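Local coordinates for protein soluble epoxide hydrolase (Bacillus megaterium, PDB 4INZ) that is a soluble enzyme of the alpha/beta hydrolase fold, with a mixed beta-sheet core and a set of mostly helical segments inserted between two of its strands, at residues A[47-50]-A[51-55]; A[79-83]-A[84-88]; A[170-173]-A[174-178]; A[194-197]-A[198-202]; A[203-206]-A[207-210]. The protein carries 1 engineered substitution. All coordinates share one frame; numbering follows the deposited sequence.

Contact 1: A[47-50]-A[51-55]; sequences FPDF and SHIWR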
# COMPACT_ATOMS: atom_id res chain seq x y z
N PHE A 47 0.60 -5.50 -1.79
CA PHE A 47 0.78 -6.85 -2.31
C PHE A 47 -0.37 -7.28 -3.21
O PHE A 47 -1.53 -7.10 -2.84
CB PHE A 47 0.88 -7.83 -1.14
CG PHE A 47 0.93 -9.27 -1.56
CD1 PHE A 47 2.15 -9.89 -1.81
CD2 PHE A 47 -0.24 -10.01 -1.72
CE1 PHE A 47 2.21 -11.21 -2.21
CE2 PHE A 47 -0.18 -11.34 -2.11
CZ PHE A 47 1.04 -11.94 -2.36
N PRO A 48 -0.08 -7.91 -4.36
CA PRO A 48 1.22 -8.21 -4.96
C PRO A 48 1.48 -7.30 -6.14
O PRO A 48 1.93 -7.76 -7.20
CB PRO A 48 1.01 -9.62 -5.48
CG PRO A 48 -0.40 -9.57 -6.01
CD PRO A 48 -1.16 -8.60 -5.10
N ASP A 49 1.20 -6.01 -5.98
CA ASP A 49 1.36 -5.06 -7.07
C ASP A 49 2.76 -4.46 -7.07
O ASP A 49 3.70 -5.07 -6.59
CB ASP A 49 0.29 -3.97 -6.96
CG ASP A 49 -1.09 -4.55 -6.76
OD1 ASP A 49 -1.59 -5.21 -7.70
OD2 ASP A 49 -1.68 -4.37 -5.67
N PHE A 50 2.87 -3.26 -7.62
CA PHE A 50 4.14 -2.54 -7.68
C PHE A 50 3.84 -1.15 -8.22
O PHE A 50 2.68 -0.77 -8.32
CB PHE A 50 5.18 -3.28 -8.53
CG PHE A 50 4.83 -3.42 -10.00
CD1 PHE A 50 3.70 -4.12 -10.41
CD2 PHE A 50 5.67 -2.89 -10.97
CE1 PHE A 50 3.40 -4.26 -11.77
CE2 PHE A 50 5.39 -3.03 -12.34
CZ PHE A 50 4.25 -3.72 -12.73
N SER A 51 4.88 -0.39 -8.56
CA SER A 51 4.69 1.01 -8.94
C SER A 51 3.65 1.21 -10.05
O SER A 51 2.93 2.22 -10.07
CB SER A 51 6.03 1.63 -9.35
OG SER A 51 6.67 0.82 -10.33
N HIS A 52 3.55 0.24 -10.95
CA HIS A 52 2.67 0.36 -12.12
C HIS A 52 1.19 0.53 -11.74
O HIS A 52 0.40 1.04 -12.52
CB HIS A 52 2.85 -0.86 -13.03
CG HIS A 52 2.15 -0.77 -14.34
ND1 HIS A 52 2.53 0.10 -15.34
CD2 HIS A 52 1.11 -1.48 -14.85
CE1 HIS A 52 1.75 -0.06 -16.39
NE2 HIS A 52 0.87 -1.01 -16.12
N ILE A 53 0.81 0.09 -10.54
CA ILE A 53 -0.61 0.18 -10.17
C ILE A 53 -1.08 1.64 -10.15
O ILE A 53 -2.27 1.93 -10.29
CB ILE A 53 -0.93 -0.52 -8.83
CG1 ILE A 53 -2.45 -0.68 -8.67
CG2 ILE A 53 -0.34 0.25 -7.63
CD1 ILE A 53 -2.83 -1.64 -7.58
N TRP A 54 -0.12 2.56 -10.02
CA TRP A 54 -0.44 3.98 -9.89
C TRP A 54 -0.42 4.74 -11.22
O TRP A 54 -0.54 5.97 -11.24
CB TRP A 54 0.55 4.65 -8.93
CG TRP A 54 0.52 4.08 -7.56
CD1 TRP A 54 1.50 3.32 -6.96
CD2 TRP A 54 -0.53 4.22 -6.61
NE1 TRP A 54 1.11 3.00 -5.68
CE2 TRP A 54 -0.13 3.53 -5.44
CE3 TRP A 54 -1.77 4.87 -6.62
CZ2 TRP A 54 -0.93 3.47 -4.29
CZ3 TRP A 54 -2.57 4.81 -5.48
CH2 TRP A 54 -2.14 4.12 -4.33
N ARG A 55 -0.27 4.01 -12.31
CA ARG A 55 -0.08 4.62 -13.63
C ARG A 55 -1.07 5.75 -13.96
O ARG A 55 -0.68 6.76 -14.56
CB ARG A 55 -0.13 3.54 -14.72
CG ARG A 55 -1.44 2.77 -14.78
CD ARG A 55 -1.25 1.43 -15.49
NE ARG A 55 -2.49 0.67 -15.59
CZ ARG A 55 -3.00 -0.06 -14.60
NH1 ARG A 55 -2.37 -0.13 -13.43
NH2 ARG A 55 -4.15 -0.71 -14.78

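Contact 2: A[79-83]-A[84-88]; sequences EKPSG and LESYE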
# COMPACT_ATOMS: atom_id res chain seq x y z
N GLU A 79 15.84 -3.91 -4.79
CA GLU A 79 16.68 -4.91 -4.15
C GLU A 79 15.86 -5.88 -3.31
O GLU A 79 14.80 -5.53 -2.78
CB GLU A 79 17.74 -4.21 -3.29
CG GLU A 79 18.77 -5.13 -2.69
CD GLU A 79 20.05 -4.40 -2.30
OE1 GLU A 79 20.22 -3.23 -2.71
OE2 GLU A 79 20.87 -5.01 -1.59
N LYS A 80 16.35 -7.12 -3.21
CA LYS A 80 15.67 -8.17 -2.47
C LYS A 80 16.57 -8.76 -1.38
O LYS A 80 17.10 -9.87 -1.52
CB LYS A 80 15.19 -9.26 -3.43
CG LYS A 80 14.16 -8.75 -4.45
CD LYS A 80 14.14 -9.59 -5.73
CE LYS A 80 15.00 -8.97 -6.83
NZ LYS A 80 14.42 -7.72 -7.42
N PRO A 81 16.75 -8.01 -0.29
CA PRO A 81 17.65 -8.46 0.78
C PRO A 81 17.16 -9.75 1.42
O PRO A 81 15.96 -10.03 1.42
CB PRO A 81 17.61 -7.31 1.79
CG PRO A 81 16.31 -6.60 1.52
CD PRO A 81 16.12 -6.71 0.03
N SER A 82 18.10 -10.53 1.97
CA SER A 82 17.78 -11.80 2.62
C SER A 82 17.30 -11.59 4.05
O SER A 82 17.67 -10.60 4.69
CB SER A 82 19.01 -12.71 2.64
OG SER A 82 19.32 -13.19 1.34
N GLY A 83 16.50 -12.52 4.53
CA GLY A 83 16.12 -12.56 5.94
C GLY A 83 14.85 -11.80 6.28
O GLY A 83 14.55 -10.76 5.68
N LEU A 84 14.11 -12.31 7.25
CA LEU A 84 12.85 -11.69 7.67
C LEU A 84 13.06 -10.30 8.25
O LEU A 84 12.23 -9.41 8.07
CB LEU A 84 12.13 -12.56 8.70
CG LEU A 84 11.46 -13.82 8.17
CD1 LEU A 84 10.83 -14.59 9.31
CD2 LEU A 84 10.42 -13.45 7.11
N GLU A 85 14.17 -10.13 8.95
CA GLU A 85 14.45 -8.87 9.64
C GLU A 85 14.55 -7.71 8.66
O GLU A 85 14.36 -6.55 9.04
CB GLU A 85 15.73 -8.98 10.47
CG GLU A 85 15.61 -10.01 11.59
CD GLU A 85 16.77 -9.97 12.56
OE1 GLU A 85 16.57 -10.30 13.75
OE2 GLU A 85 17.89 -9.60 12.14
N SER A 86 14.82 -8.01 7.39
CA SER A 86 14.95 -6.98 6.37
C SER A 86 13.60 -6.41 5.94
O SER A 86 13.54 -5.45 5.16
CB SER A 86 15.69 -7.53 5.15
OG SER A 86 17.01 -7.92 5.49
N TYR A 87 12.52 -7.00 6.44
CA TYR A 87 11.17 -6.62 6.03
C TYR A 87 10.28 -6.24 7.21
O TYR A 87 9.05 -6.25 7.10
CB TYR A 87 10.53 -7.73 5.20
CG TYR A 87 11.36 -8.04 3.97
CD1 TYR A 87 11.22 -7.29 2.81
CD2 TYR A 87 12.32 -9.04 3.99
CE1 TYR A 87 12.00 -7.55 1.68
CE2 TYR A 87 13.10 -9.31 2.88
CZ TYR A 87 12.93 -8.56 1.73
OH TYR A 87 13.72 -8.83 0.63
N GLU A 88 10.92 -5.90 8.32
CA GLU A 88 10.21 -5.43 9.51
C GLU A 88 9.77 -3.97 9.35
O GLU A 88 10.41 -3.20 8.65
CB GLU A 88 11.11 -5.56 10.74
CG GLU A 88 11.38 -6.99 11.14
CD GLU A 88 10.28 -7.57 12.01
OE1 GLU A 88 9.26 -6.87 12.23
OE2 GLU A 88 10.42 -8.72 12.48

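Contact 3: A[170-173]-A[174-178]; sequences VQDY and MERDN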
# COMPACT_ATOMS: atom_id res chain seq x y z
N VAL A 170 3.03 -21.62 0.46
CA VAL A 170 2.44 -20.47 -0.23
C VAL A 170 3.33 -19.93 -1.35
O VAL A 170 2.83 -19.50 -2.39
CB VAL A 170 2.03 -19.34 0.74
CG1 VAL A 170 1.52 -18.13 -0.04
CG2 VAL A 170 0.96 -19.83 1.70
N GLN A 171 4.65 -19.93 -1.14
CA GLN A 171 5.53 -19.44 -2.19
C GLN A 171 5.32 -20.22 -3.49
O GLN A 171 5.14 -19.64 -4.55
CB GLN A 171 7.00 -19.47 -1.79
CG GLN A 171 7.90 -18.89 -2.87
CD GLN A 171 9.35 -18.76 -2.46
OE1 GLN A 171 9.72 -19.05 -1.32
NE2 GLN A 171 10.19 -18.31 -3.39
N ASP A 172 5.34 -21.55 -3.39
CA ASP A 172 5.11 -22.38 -4.56
C ASP A 172 3.72 -22.11 -5.16
O ASP A 172 3.56 -22.06 -6.38
CB ASP A 172 5.27 -23.87 -4.22
CG ASP A 172 4.81 -24.79 -5.34
OD1 ASP A 172 5.56 -24.95 -6.33
OD2 ASP A 172 3.69 -25.35 -5.24
N TYR A 173 2.73 -21.92 -4.30
CA TYR A 173 1.39 -21.63 -4.78
C TYR A 173 1.41 -20.36 -5.63
O TYR A 173 0.76 -20.28 -6.67
CB TYR A 173 0.40 -21.44 -3.63
CG TYR A 173 -0.93 -20.92 -4.09
CD1 TYR A 173 -1.18 -19.55 -4.13
CD2 TYR A 173 -1.94 -21.78 -4.50
CE1 TYR A 173 -2.39 -19.06 -4.56
CE2 TYR A 173 -3.16 -21.30 -4.93
CZ TYR A 173 -3.38 -19.94 -4.96
OH TYR A 173 -4.60 -19.45 -5.39
N MET A 174 2.16 -19.36 -5.19
CA MET A 174 2.19 -18.08 -5.89
C MET A 174 3.03 -18.13 -7.17
O MET A 174 2.65 -17.54 -8.18
CB MET A 174 2.71 -16.96 -4.98
CG MET A 174 1.78 -16.64 -3.80
SD MET A 174 0.15 -16.06 -4.33
CE MET A 174 -0.67 -15.99 -2.74
N GLU A 175 4.15 -18.86 -7.12
CA GLU A 175 5.11 -18.88 -8.22
C GLU A 175 4.87 -19.93 -9.31
O GLU A 175 5.19 -19.70 -10.48
CB GLU A 175 6.53 -19.11 -7.69
CG GLU A 175 7.09 -18.02 -6.82
CD GLU A 175 8.48 -18.38 -6.32
OE1 GLU A 175 9.24 -17.46 -5.96
OE2 GLU A 175 8.81 -19.58 -6.28
N ARG A 176 4.33 -21.08 -8.92
CA ARG A 176 4.27 -22.23 -9.82
C ARG A 176 3.50 -21.91 -11.11
O ARG A 176 2.59 -21.08 -11.11
CB ARG A 176 3.63 -23.44 -9.12
CG ARG A 176 2.14 -23.25 -8.83
CD ARG A 176 1.54 -24.39 -7.99
NE ARG A 176 0.13 -24.12 -7.68
CZ ARG A 176 -0.65 -24.91 -6.94
NH1 ARG A 176 -0.18 -26.03 -6.41
NH2 ARG A 176 -1.91 -24.56 -6.74
N ASP A 177 3.89 -22.56 -12.20
CA ASP A 177 3.20 -22.44 -13.47
C ASP A 177 2.98 -20.99 -13.88
O ASP A 177 1.85 -20.51 -14.01
CB ASP A 177 1.88 -23.20 -13.43
CG ASP A 177 2.08 -24.66 -13.09
OD1 ASP A 177 2.54 -25.41 -13.98
OD2 ASP A 177 1.79 -25.05 -11.94
N ASN A 178 4.09 -20.28 -14.10
CA ASN A 178 4.02 -18.91 -14.57
C ASN A 178 3.26 -18.02 -13.58
O ASN A 178 2.40 -17.24 -13.98
CB ASN A 178 3.39 -18.89 -15.96
CG ASN A 178 3.47 -17.54 -16.63
OD1 ASN A 178 2.54 -17.11 -17.31
ND2 ASN A 178 4.60 -16.86 -16.45
O HOH W 1 -1.14 -21.50 -8.08

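Contact 4: A[194-197]-A[198-202]; sequences GYLT and ADDVQ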
# COMPACT_ATOMS: atom_id res chain seq x y z
N GLY A 194 -11.82 -5.60 -17.26
CA GLY A 194 -11.38 -4.65 -18.26
C GLY A 194 -10.48 -3.52 -17.80
O GLY A 194 -10.26 -2.57 -18.55
N TYR A 195 -9.95 -3.60 -16.58
CA TYR A 195 -9.07 -2.52 -16.12
C TYR A 195 -7.57 -2.85 -16.25
O TYR A 195 -6.73 -2.01 -15.92
CB TYR A 195 -9.43 -2.04 -14.70
CG TYR A 195 -9.38 -3.09 -13.62
CD1 TYR A 195 -10.54 -3.74 -13.20
CD2 TYR A 195 -8.19 -3.42 -12.99
CE1 TYR A 195 -10.51 -4.70 -12.20
CE2 TYR A 195 -8.15 -4.38 -11.99
CZ TYR A 195 -9.32 -5.01 -11.60
OH TYR A 195 -9.30 -5.97 -10.61
N LEU A 196 -7.26 -4.05 -16.72
CA LEU A 196 -5.90 -4.40 -17.13
C LEU A 196 -5.84 -4.68 -18.63
O LEU A 196 -6.55 -5.56 -19.13
CB LEU A 196 -5.39 -5.64 -16.39
CG LEU A 196 -5.26 -5.53 -14.87
CD1 LEU A 196 -4.81 -6.87 -14.31
CD2 LEU A 196 -4.26 -4.43 -14.50
N THR A 197 -5.01 -3.91 -19.34
CA THR A 197 -4.77 -4.16 -20.76
C THR A 197 -3.72 -5.26 -20.90
O THR A 197 -3.09 -5.65 -19.92
CB THR A 197 -4.19 -2.93 -21.47
OG1 THR A 197 -2.87 -2.68 -20.96
CG2 THR A 197 -5.07 -1.71 -21.25
N ALA A 198 -3.53 -5.75 -22.12
CA ALA A 198 -2.51 -6.76 -22.39
C ALA A 198 -1.14 -6.26 -21.94
O ALA A 198 -0.35 -7.01 -21.36
CB ALA A 198 -2.49 -7.13 -23.87
N ASP A 199 -0.86 -4.99 -22.21
CA ASP A 199 0.42 -4.43 -21.79
C ASP A 199 0.52 -4.36 -20.27
O ASP A 199 1.59 -4.55 -19.70
CB ASP A 199 0.66 -3.06 -22.43
CG ASP A 199 0.99 -3.15 -23.91
OD1 ASP A 199 1.15 -4.28 -24.43
OD2 ASP A 199 1.12 -2.09 -24.57
N ASP A 200 -0.60 -4.09 -19.60
CA ASP A 200 -0.59 -4.08 -18.14
C ASP A 200 -0.26 -5.47 -17.61
O ASP A 200 0.49 -5.63 -16.65
CB ASP A 200 -1.94 -3.65 -17.56
CG ASP A 200 -2.25 -2.19 -17.81
OD1 ASP A 200 -1.32 -1.36 -17.83
OD2 ASP A 200 -3.45 -1.89 -17.97
N VAL A 201 -0.86 -6.49 -18.24
CA VAL A 201 -0.62 -7.86 -17.83
C VAL A 201 0.86 -8.20 -17.97
O VAL A 201 1.47 -8.78 -17.07
CB VAL A 201 -1.49 -8.86 -18.65
CG1 VAL A 201 -1.06 -10.30 -18.42
CG2 VAL A 201 -2.97 -8.68 -18.30
N GLN A 202 1.45 -7.80 -19.09
CA GLN A 202 2.87 -8.03 -19.34
C GLN A 202 3.74 -7.34 -18.29
O GLN A 202 4.75 -7.89 -17.83
CB GLN A 202 3.26 -7.56 -20.74
CG GLN A 202 4.72 -7.81 -21.10
CD GLN A 202 5.03 -9.29 -21.16
OE1 GLN A 202 4.75 -9.95 -22.16
NE2 GLN A 202 5.63 -9.83 -20.08

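Contact 5: A[203-206]-A[207-210]; sequences AYMN and SWEN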
# COMPACT_ATOMS: atom_id res chain seq x y z
N ALA A 203 3.35 -6.12 -17.92
CA ALA A 203 4.10 -5.38 -16.91
C ALA A 203 4.05 -6.10 -15.57
O ALA A 203 5.05 -6.18 -14.87
CB ALA A 203 3.57 -3.96 -16.78
N TYR A 204 2.87 -6.60 -15.21
CA TYR A 204 2.74 -7.35 -13.97
C TYR A 204 3.58 -8.62 -14.01
O TYR A 204 4.28 -8.94 -13.05
CB TYR A 204 1.29 -7.71 -13.70
CG TYR A 204 0.58 -6.74 -12.79
CD1 TYR A 204 0.54 -6.96 -11.42
CD2 TYR A 204 -0.06 -5.61 -13.29
CE1 TYR A 204 -0.11 -6.10 -10.57
CE2 TYR A 204 -0.72 -4.73 -12.45
CZ TYR A 204 -0.74 -4.98 -11.08
OH TYR A 204 -1.40 -4.11 -10.23
N MET A 205 3.52 -9.35 -15.12
CA MET A 205 4.29 -10.59 -15.24
C MET A 205 5.78 -10.30 -15.10
O MET A 205 6.50 -11.02 -14.41
CB MET A 205 4.01 -11.30 -16.57
CG MET A 205 2.58 -11.79 -16.74
SD MET A 205 2.01 -12.87 -15.40
CE MET A 205 3.20 -14.21 -15.51
N ASN A 206 6.25 -9.25 -15.79
CA ASN A 206 7.63 -8.82 -15.63
C ASN A 206 7.98 -8.52 -14.17
O ASN A 206 9.07 -8.87 -13.69
CB ASN A 206 7.92 -7.58 -16.47
CG ASN A 206 8.02 -7.87 -17.94
OD1 ASN A 206 8.17 -9.02 -18.36
ND2 ASN A 206 7.95 -6.81 -18.75
N SER A 207 7.06 -7.86 -13.47
CA SER A 207 7.32 -7.47 -12.09
C SER A 207 7.53 -8.69 -11.21
O SER A 207 8.37 -8.67 -10.31
CB SER A 207 6.20 -6.58 -11.52
OG SER A 207 5.10 -7.34 -11.06
N TRP A 208 6.78 -9.75 -11.47
CA TRP A 208 6.89 -10.97 -10.68
C TRP A 208 8.15 -11.76 -11.02
O TRP A 208 8.78 -12.36 -10.14
CB TRP A 208 5.62 -11.82 -10.83
CG TRP A 208 4.43 -11.11 -10.24
CD1 TRP A 208 4.43 -10.21 -9.21
CD2 TRP A 208 3.07 -11.22 -10.67
NE1 TRP A 208 3.15 -9.76 -8.96
CE2 TRP A 208 2.30 -10.36 -9.85
CE3 TRP A 208 2.42 -11.96 -11.66
CZ2 TRP A 208 0.92 -10.24 -9.99
CZ3 TRP A 208 1.04 -11.83 -11.81
CH2 TRP A 208 0.31 -10.97 -10.97
N GLU A 209 8.52 -11.75 -12.29
CA GLU A 209 9.76 -12.39 -12.74
C GLU A 209 10.96 -11.69 -12.13
O GLU A 209 11.95 -12.33 -11.76
CB GLU A 209 9.88 -12.33 -14.27
CG GLU A 209 8.80 -13.10 -15.00
CD GLU A 209 9.22 -14.50 -15.42
OE1 GLU A 209 10.37 -14.92 -15.14
OE2 GLU A 209 8.39 -15.19 -16.05
N ASN A 210 10.89 -10.36 -12.05
CA ASN A 210 12.00 -9.55 -11.54
C ASN A 210 12.05 -9.47 -10.02
O ASN A 210 13.12 -9.37 -9.42
CB ASN A 210 11.94 -8.14 -12.14
CG ASN A 210 12.26 -8.12 -13.63
OD1 ASN A 210 13.10 -8.89 -14.09
ND2 ASN A 210 11.59 -7.25 -14.38

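Contact 1: A[47-50]-A[51-55]
With chi1 at 65°, F50 places CG between its own backbone N and carbonyl carbon, folding the ring back over the turn that follows; H52, whose CG is anti to the backbone N (chi1 -172°), runs alongside it. H52 CB therefore lands over one face of the F50 ring, off centre toward the rim and 3.2 Å from F50 CZ, a CH-pi contact. The planes of the two rings are 23° from parallel and displaced, with 5.8 Å between the centroids of F50 and H52 and little of one ring above the other. The imidazole continues to D200, to which NE2 is hydrogen-bonded. R55 CD stands over one face of the same imidazole.

A second side-chain contact joins I53 and D49: I53 CD1 lies 3.5 Å from both CG and OD2 of D49, a methyl laid against a buried carboxylate whose OD1 is hydrogen-bonded to Y204. The backbone closes the turn with I53 N donating to F50 O over 3.0 Å in a nearly straight bond. A second acceptor, H52 O, is gripped from opposite faces of its plane by R55 N and by R55 NH1, the latter at 3.1 Å. S51 OG turns to D71.

This is a short 3-10 turn leading into helix 55-61. Just upstream, P48 follows a cis peptide bond and its CB covers the centre of an F47 ring face; this pair belongs to the HGXP sequence motif, with its cis proline, that is familiar in epoxide hydrolases of the alpha/beta hydrolase fold.

Contact 2: A[79-83]-A[84-88]
Y87 and S86 reach back across the turn to carbonyls of residues 81-83, and between them they account for three acceptors. Y87 OH donates to P81 O over 2.7 Å, lying in the carbonyl plane on a lone pair; the same hydroxyl is also hydrogen-bonded to S215 OG, so two partners fix the end of this buried side chain. S86 OG donates to S82 O at 2.9 Å, tilted 34° from the plane of that carbonyl. One residue further on, G83 O takes S86 N at 3.2 Å, with a bent angle of 150°. Next in the turn, Y87 N is satisfied by L84 O at 2.9 Å, and L84 O receives a second donor, N222 ND2.

A chi1 of -62° in S86 swings OG to the side of S82. The tyrosine ring crosses the proline obliquely: P81 CG is 3.9 Å from Y87 CZ, while P81 O and G83 O both sit at the edge of the ring, near its plane, with G83 O 3.3 Å from Y87 CD2. K80, just before P81, has NZ hydrogen-bonded to the backbone oxygens of S78 and N210.

Around the turn, Y87 also meets the ring of Y219, and L84 packs on helix 213-220. The arrangement is a single 3-10 turn, 84-86, tied down by serine and tyrosine hydroxyls to main-chain carbonyls, in the surface loop that runs to E88, the N-cap of helix 89-102.

Contact 3: A[170-173]-A[174-178]
Side chains one helical turn apart meet here near the start of helix 169-193, on the part of it that packs against helix 213-220 and F165. The ladder of i to i+4 backbone bonds is regular at first: M174 N to V170 O, E175 N to Q171 O and R176 N to D172 O. Beyond this the N atoms of D177 and N178 lack a bond to the preceding turn, and the helix kinks.

On one flank the extended chain of Q171 crosses E175, and its NE2 donates to E175 OE1 over 2.9 Å in an almost straight bond of 173°. The donor comes from above the carboxylate plane, with the acceptor in the plane of the amide; the two flat groups stand 74° apart.

Another flank carries Y173 and R176. With chi1 at 69°, R176 turns its extended chain back along the helix, bringing Y173 CA over one face of its guanidinium and NH2 to 3.6 Å from Y173 CD2. A water links the two residues, donating to Y173 O over 2.7 Å and accepting from R176 NE over 2.9 Å.

In one of the two conformers of M174, SD lies at the edge of the Y173 ring, 5.0 Å from its centroid; this Met-aromatic contact is therefore doubtful. D172 OD2 and R176 NH1 are 4.1 Å apart, beyond a salt bridge, so their attraction is probably modest and screened by solvent.

Contact 4: A[194-197]-A[198-202]
T197 N donates to D200 OD2 over 2.9 Å, close to straight at 171°, and meets that oxygen on its anti side, 30° out of the carboxylate plane. The return bond runs from D200 N to T197 OG1 at 3.0 Å. OG1 can take it because chi1 of T197, 67°, sets the hydroxyl between the residue's own backbone N and carbonyl carbon, facing the first turn. Together the pair makes a capping box: T197 is the N-cap of helix 198-210 and D200 the third residue after it, each side chain answering the other's backbone N-H.

V201 N closes the turn on T197 O at 2.9 Å. The other oxygen of the carboxylate, OD1, turns to H52 and makes a long, weak ion pair with R55, so the aspartate serves the cap and the neighbouring loop at once; the T197 N-H and the helix start, with R55 nearby, would probably stabilise its ionised form.

Beneath the polar layer, L196 CD2 rests 3.9 Å from D200 CB, the two side chains crossing at a slant, and L196 CB lies 4.3 Å from V201 CG2. Both L196 and V201 pack on I187 of helix 169-193, and the ring of Y195 meets H288.

Contact 5: A[203-206]-A[207-210]
W208 receives the edge of Y204 one turn earlier, an offset edge-to-face pair at i and i+4 on helix 198-210, among the helices that form the cap over the alpha/beta hydrolase core. The ring planes are turned 64° against each other with 5.6 Å between the centroids of Y204 and the six-membered ring of W208; the touching atoms are Y204 CD1 and W208 CZ2, 3.6 Å apart. Y204 reaches this pose with chi1 at -95°, well off a staggered value. Its hydroxyl goes to D49, and its ring is also met edge-to-face by F50.

The chi1 of W208, -65°, brings one face of the indole beneath Y204 O, which stands 3.4 Å from the plane of W208 and toward its rim. M205 comes in next to it: bent at both chi2 and chi3, its chain brings SD obliquely to the six-membered ring of W208, 3.9 Å from CZ3, a Met-aromatic contact. The indole NE1 is hydrogen-bonded to P48 O, and L182 and I187 of helix 169-193 touch the side chain.

Y204 O is itself doubly used. W208 N donates to it at 3.1 Å in the regular helical way, and S207 OG donates as well, over 2.7 Å, in the carbonyl plane and on a lone pair.

How the contacts relate
Contacts 4 and 5 share helix 198-210, with centres about 12 Å apart, and both grip the loop of contact 1. From contact 4, D200 OD1 meets H52 NE2 at 2.8 Å; from contact 5, Y204 OH meets D49 OD1 at 2.8 Å and W208 NE1 meets P48 O at 2.9 Å. Contact 3, on the preceding helix, has its centre about 14 Å from that of contact 5. Contact 2 joins the far end of helix 198-210, where K80 NZ is 2.9 Å from N210 O. In contact 1, F47 N is hydrogen-bonded to D114, which, just after strand 108-112 and before helix 115-126, has the position of the nucleophile elbow in this fold.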